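PDB 3RMG: octaprenyl-diphosphate synthase from Bacteroides thetaiotaomicron, which probably catalyses magnesium-dependent prenyl transfer that builds linear isoprenoid diphosphates. Local coordinates for residues A[170-183]-A[199-212]. Residues are numbered along the deposited sequence; the frame is centred on the assembly and turned at random.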
loop_
_atom_site.group_PDB
_atom_site.type_symbol
_atom_site.label_atom_id
_atom_site.label_comp_id
_atom_site.label_asym_id
_atom_site.label_seq_id
_atom_site.Cartn_x
_atom_site.Cartn_y
_atom_site.Cartn_z
ATOM N N ILE A 170 14.748 15.943 -1.234
ATOM C CA ILE A 170 13.521 16.716 -1.380
ATOM C C ILE A 170 12.832 16.456 -2.742
ATOM O O ILE A 170 11.625 16.218 -2.803
ATOM C CB ILE A 170 13.807 18.213 -1.227
ATOM C CG1 ILE A 170 14.290 18.523 0.196
ATOM C CG2 ILE A 170 12.569 19.025 -1.569
ATOM C CD1 ILE A 170 14.783 19.979 0.372
ATOM N N ARG A 171 13.584 16.454 -3.819
ATOM C CA ARG A 171 13.015 16.224 -5.126
ATOM C C ARG A 171 12.397 14.860 -5.219
ATOM O O ARG A 171 11.463 14.661 -5.941
ATOM C CB ARG A 171 14.020 16.472 -6.239
ATOM C CG ARG A 171 14.189 17.918 -6.536
ATOM C CD ARG A 171 14.967 18.190 -7.772
ATOM N NE ARG A 171 16.375 18.350 -7.496
ATOM C CZ ARG A 171 16.981 19.494 -7.228
ATOM N NH1 ARG A 171 18.259 19.458 -6.945
ATOM N NH2 ARG A 171 16.432 20.651 -7.539
ATOM N N LYS A 172 12.953 13.910 -4.494
ATOM C CA LYS A 172 12.435 12.562 -4.494
ATOM C C LYS A 172 11.298 12.317 -3.543
ATOM O O LYS A 172 10.701 11.287 -3.579
ATOM C CB LYS A 172 13.546 11.577 -4.240
ATOM C CG LYS A 172 14.296 11.266 -5.479
ATOM C CD LYS A 172 15.745 11.098 -5.203
ATOM C CE LYS A 172 16.538 11.045 -6.469
ATOM N NZ LYS A 172 16.509 9.685 -7.027
ATOM N N LYS A 173 11.012 13.263 -2.677
ATOM C CA LYS A 173 9.935 13.074 -1.742
ATOM C C LYS A 173 8.872 14.164 -1.695
ATOM O O LYS A 173 7.912 14.106 -2.400
ATOM C CB LYS A 173 10.517 12.849 -0.367
ATOM C CG LYS A 173 9.577 12.262 0.633
ATOM C CD LYS A 173 10.307 12.068 1.939
ATOM C CE LYS A 173 9.375 12.026 3.117
ATOM N NZ LYS A 173 10.020 12.612 4.290
ATOM N N THR A 174 9.055 15.174 -0.871
ATOM C CA THR A 174 8.047 16.201 -0.758
ATOM C C THR A 174 7.776 16.944 -2.025
ATOM O O THR A 174 6.659 17.146 -2.368
ATOM C CB THR A 174 8.390 17.196 0.319
ATOM O OG1 THR A 174 8.031 16.636 1.557
ATOM C CG2 THR A 174 7.599 18.434 0.170
ATOM N N ALA A 175 8.807 17.321 -2.731
ATOM C CA ALA A 175 8.656 18.041 -3.986
ATOM C C ALA A 175 8.136 17.114 -5.075
ATOM O O ALA A 175 7.481 17.562 -6.030
ATOM C CB ALA A 175 9.975 18.691 -4.398
ATOM N N ALA A 176 8.416 15.815 -4.933
ATOM C CA ALA A 176 7.900 14.834 -5.884
ATOM C C ALA A 176 6.386 14.790 -5.785
ATOM O O ALA A 176 5.702 14.671 -6.797
ATOM C CB ALA A 176 8.497 13.466 -5.643
ATOM N N LEU A 177 5.867 14.918 -4.565
ATOM C CA LEU A 177 4.422 14.940 -4.355
ATOM C C LEU A 177 3.788 16.210 -4.938
ATOM O O LEU A 177 2.794 16.136 -5.667
ATOM C CB LEU A 177 4.085 14.826 -2.865
ATOM C CG LEU A 177 2.595 14.787 -2.498
ATOM C CD1 LEU A 177 1.863 13.674 -3.242
ATOM C CD2 LEU A 177 2.419 14.624 -0.986
ATOM N N PHE A 178 4.345 17.377 -4.610
ATOM C CA PHE A 178 3.840 18.615 -5.190
ATOM C C PHE A 178 3.911 18.601 -6.735
ATOM O O PHE A 178 2.979 19.031 -7.397
ATOM C CB PHE A 178 4.563 19.836 -4.624
ATOM C CG PHE A 178 4.037 20.293 -3.290
ATOM C CD1 PHE A 178 4.465 19.689 -2.112
ATOM C CD2 PHE A 178 3.124 21.339 -3.211
ATOM C CE1 PHE A 178 3.989 20.120 -0.878
ATOM C CE2 PHE A 178 2.643 21.776 -1.991
ATOM C CZ PHE A 178 3.078 21.164 -0.819
ATOM N N ALA A 179 5.009 18.115 -7.300
ATOM C CA ALA A 179 5.130 18.005 -8.763
ATOM C C ALA A 179 4.058 17.067 -9.302
ATOM O O ALA A 179 3.425 17.345 -10.323
ATOM C CB ALA A 179 6.516 17.493 -9.152
ATOM N N ALA A 180 3.838 15.959 -8.603
ATOM C CA ALA A 180 2.830 15.000 -9.016
ATOM C C ALA A 180 1.457 15.658 -8.999
ATOM O O ALA A 180 0.661 15.498 -9.929
ATOM C CB ALA A 180 2.857 13.764 -8.118
ATOM N N CYS A 181 1.177 16.424 -7.950
ATOM C CA CYS A 181 -0.110 17.105 -7.886
ATOM C C CYS A 181 -0.351 17.982 -9.113
ATOM O O CYS A 181 -1.399 17.893 -9.764
ATOM C CB CYS A 181 -0.202 17.934 -6.602
ATOM S SG CYS A 181 -0.429 16.885 -5.127
ATOM N N ALA A 182 0.617 18.839 -9.424
ATOM C CA ALA A 182 0.479 19.759 -10.540
ATOM C C ALA A 182 0.403 18.990 -11.874
ATOM O O ALA A 182 -0.466 19.248 -12.686
ATOM C CB ALA A 182 1.638 20.746 -10.541
ATOM N N GLU A 183 1.297 18.023 -12.066
ATOM C CA GLU A 183 1.316 17.204 -13.283
ATOM C C GLU A 183 -0.015 16.504 -13.517
ATOM O O GLU A 183 -0.566 16.531 -14.625
ATOM C CB GLU A 183 2.444 16.163 -13.231
ATOM C CG GLU A 183 2.671 15.463 -14.589
ATOM C CD GLU A 183 3.792 14.441 -14.556
ATOM O OE1 GLU A 183 4.131 13.929 -15.634
ATOM O OE2 GLU A 183 4.342 14.162 -13.463
ATOM N N ALA A 199 3.659 22.127 -15.862
ATOM C CA ALA A 199 2.967 22.050 -14.572
ATOM C C ALA A 199 3.821 21.287 -13.568
ATOM O O ALA A 199 3.927 21.692 -12.395
ATOM C CB ALA A 199 1.604 21.362 -14.738
ATOM N N ARG A 200 4.430 20.190 -14.025
ATOM C CA ARG A 200 5.317 19.389 -13.170
ATOM C C ARG A 200 6.470 20.206 -12.582
ATOM O O ARG A 200 6.699 20.198 -11.371
ATOM C CB ARG A 200 5.871 18.164 -13.922
ATOM C CG ARG A 200 6.557 17.102 -12.997
ATOM C CD ARG A 200 7.749 16.417 -13.694
ATOM N NE ARG A 200 8.829 17.385 -13.924
ATOM C CZ ARG A 200 9.778 17.681 -13.034
ATOM N NH1 ARG A 200 9.808 17.059 -11.856
ATOM N NH2 ARG A 200 10.700 18.596 -13.319
ATOM N N LEU A 201 7.202 20.915 -13.430
ATOM C CA LEU A 201 8.270 21.799 -12.949
ATOM C C LEU A 201 7.765 22.859 -11.957
ATOM O O LEU A 201 8.346 23.068 -10.888
ATOM C CB LEU A 201 8.926 22.484 -14.132
ATOM C CG LEU A 201 10.210 23.246 -13.856
ATOM C CD1 LEU A 201 11.189 22.346 -13.108
ATOM C CD2 LEU A 201 10.804 23.762 -15.175
ATOM N N LEU A 202 6.695 23.550 -12.326
ATOM C CA LEU A 202 6.012 24.443 -11.398
ATOM C C LEU A 202 5.801 23.793 -10.026
ATOM O O LEU A 202 6.201 24.335 -9.006
ATOM C CB LEU A 202 4.650 24.844 -11.958
ATOM C CG LEU A 202 3.918 25.846 -11.075
ATOM C CD1 LEU A 202 4.792 27.104 -10.887
ATOM C CD2 LEU A 202 2.573 26.194 -11.688
ATOM N N GLY A 203 5.165 22.624 -10.003
ATOM C CA GLY A 203 4.841 22.002 -8.731
ATOM C C GLY A 203 6.110 21.627 -8.002
ATOM O O GLY A 203 6.188 21.676 -6.765
ATOM N N GLU A 204 7.122 21.227 -8.763
ATOM C CA GLU A 204 8.369 20.854 -8.131
ATOM C C GLU A 204 8.986 22.082 -7.470
ATOM O O GLU A 204 9.438 22.004 -6.333
ATOM C CB GLU A 204 9.348 20.216 -9.117
ATOM C CG GLU A 204 10.727 19.976 -8.508
ATOM C CD GLU A 204 11.619 19.159 -9.421
ATOM O OE1 GLU A 204 12.581 19.727 -9.985
ATOM O OE2 GLU A 204 11.334 17.955 -9.593
ATOM N N TYR A 205 9.034 23.210 -8.178
ATOM C CA TYR A 205 9.602 24.405 -7.562
ATOM C C TYR A 205 8.856 24.743 -6.277
ATOM O O TYR A 205 9.465 25.112 -5.263
ATOM C CB TYR A 205 9.558 25.612 -8.498
ATOM C CG TYR A 205 10.588 25.574 -9.600
ATOM C CD1 TYR A 205 10.394 26.274 -10.778
ATOM C CD2 TYR A 205 11.746 24.812 -9.476
ATOM C CE1 TYR A 205 11.344 26.251 -11.799
ATOM C CE2 TYR A 205 12.691 24.782 -10.490
ATOM C CZ TYR A 205 12.483 25.515 -11.643
ATOM O OH TYR A 205 13.414 25.494 -12.655
ATOM N N ILE A 206 7.533 24.628 -6.329
ATOM C CA ILE A 206 6.693 24.961 -5.181
ATOM C C ILE A 206 6.950 24.018 -4.002
ATOM O O ILE A 206 7.091 24.463 -2.839
ATOM C CB ILE A 206 5.203 24.949 -5.578
ATOM C CG1 ILE A 206 4.898 26.163 -6.479
ATOM C CG2 ILE A 206 4.313 24.924 -4.339
ATOM C CD1 ILE A 206 3.527 26.133 -7.108
ATOM N N GLY A 207 7.025 22.722 -4.311
ATOM C CA GLY A 207 7.345 21.698 -3.327
ATOM C C GLY A 207 8.699 21.938 -2.668
ATOM O O GLY A 207 8.866 21.694 -1.477
ATOM N N ILE A 208 9.678 22.418 -3.433
ATOM C CA ILE A 208 10.985 22.728 -2.849
ATOM C C ILE A 208 10.941 23.939 -1.901
ATOM O O ILE A 208 11.520 23.888 -0.815
ATOM C CB ILE A 208 12.074 22.930 -3.920
ATOM C CG1 ILE A 208 12.318 21.621 -4.675
ATOM C CG2 ILE A 208 13.379 23.381 -3.272
ATOM C CD1 ILE A 208 13.299 21.768 -5.869
ATOM N N CYS A 209 10.260 25.020 -2.291
ATOM C CA CYS A 209 10.085 26.155 -1.369
ATOM C C CYS A 209 9.396 25.677 -0.084
ATOM O O CYS A 209 9.798 26.011 1.027
ATOM C CB CYS A 209 9.232 27.252 -1.996
ATOM S SG CYS A 209 9.967 28.080 -3.396
ATOM N N PHE A 210 8.335 24.907 -0.261
ATOM C CA PHE A 210 7.556 24.417 0.852
ATOM C C PHE A 210 8.426 23.615 1.820
ATOM O O PHE A 210 8.406 23.857 3.030
ATOM C CB PHE A 210 6.414 23.559 0.318
ATOM C CG PHE A 210 5.378 23.214 1.345
ATOM C CD1 PHE A 210 4.292 24.053 1.563
ATOM C CD2 PHE A 210 5.487 22.048 2.097
ATOM C CE1 PHE A 210 3.332 23.735 2.514
ATOM C CE2 PHE A 210 4.527 21.721 3.051
ATOM C CZ PHE A 210 3.449 22.568 3.259
ATOM N N GLN A 211 9.197 22.668 1.285
ATOM C CA GLN A 211 10.018 21.786 2.120
ATOM C C GLN A 211 11.111 22.533 2.879
ATOM O O GLN A 211 11.339 22.273 4.052
ATOM C CB GLN A 211 10.663 20.684 1.286
ATOM C CG GLN A 211 11.349 19.647 2.149
ATOM C CD GLN A 211 10.423 19.144 3.238
ATOM O OE1 GLN A 211 9.376 18.555 2.954
ATOM N NE2 GLN A 211 10.791 19.387 4.490
ATOM N N ILE A 212 11.790 23.450 2.198
ATOM C CA ILE A 212 12.821 24.263 2.817
ATOM C C ILE A 212 12.216 25.151 3.905
ATOM O O ILE A 212 12.792 25.296 4.987
ATOM C CB ILE A 212 13.541 25.130 1.782
ATOM C CG1 ILE A 212 14.426 24.265 0.880
ATOM C CG2 ILE A 212 14.397 26.159 2.459
ATOM C CD1 ILE A 212 15.023 25.055 -0.317
HETATM O O HOH W 1 10.211 16.132 -7.989
HETATM O O HOH W 2 14.263 21.821 -9.823
HETATM O O HOH W 3 11.077 15.974 1.445
#
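Ile170 lays its CG1 branch against the aliphatic part of Gln211, Ile170 CG1 to Gln211 CG 3.7 Å, while CG2 leans on Gln211 CB. Arg171, bent at its third torsion, turns its guanidinium toward the CD1 methyl of Ile208 and passes CD beside the carboxylate of Glu204. One water weakly bridges the guanidinium to that carboxylate, accepting from Arg171 NH2 and donating to Glu204 OE1; another donates both to the backbone O of Arg171 and to Glu204 OE2, the oxygen also bound by Arg200 NH1 at 2.9 Å. Thr174 holds OG1 beside its own backbone N (chi1 -80°), from where it donates to Gln211 OE1 over 2.7 Å, tilted 22° from the amide plane. Because Asp215 takes the NE2 end, both ends of this amide are fixed; an alanine at Gln211 would probably leave the Thr174 hydroxyl without its acceptor and Asp215 without this donor. Ala175 follows, its CA 3.9 Å from that of Gly207. Here the all-helical isoprenoid synthase fold offers a clear case of close helix packing through small residues: segments 174-183 and 199-212 run broadly antiparallel but inclined, their axes approaching to 6.8 Å, and a CB on Gly203 or Gly207 would clash. Phe178 is the large exception, a knob seated among Gly203, Ile206, Gly207 and Phe210, with CZ 3.7 Å above the centre of the Phe210 ring and the planes inclined at 40°; Tyr317 of helix 309-323 also touches it. Ala179 sets its methyl over Arg200 O, and Ala182 packs against Ala199. At Glu183 the extended chain runs alongside Arg200, Glu183 OE2 lying 3.7 Å from Arg200 CG.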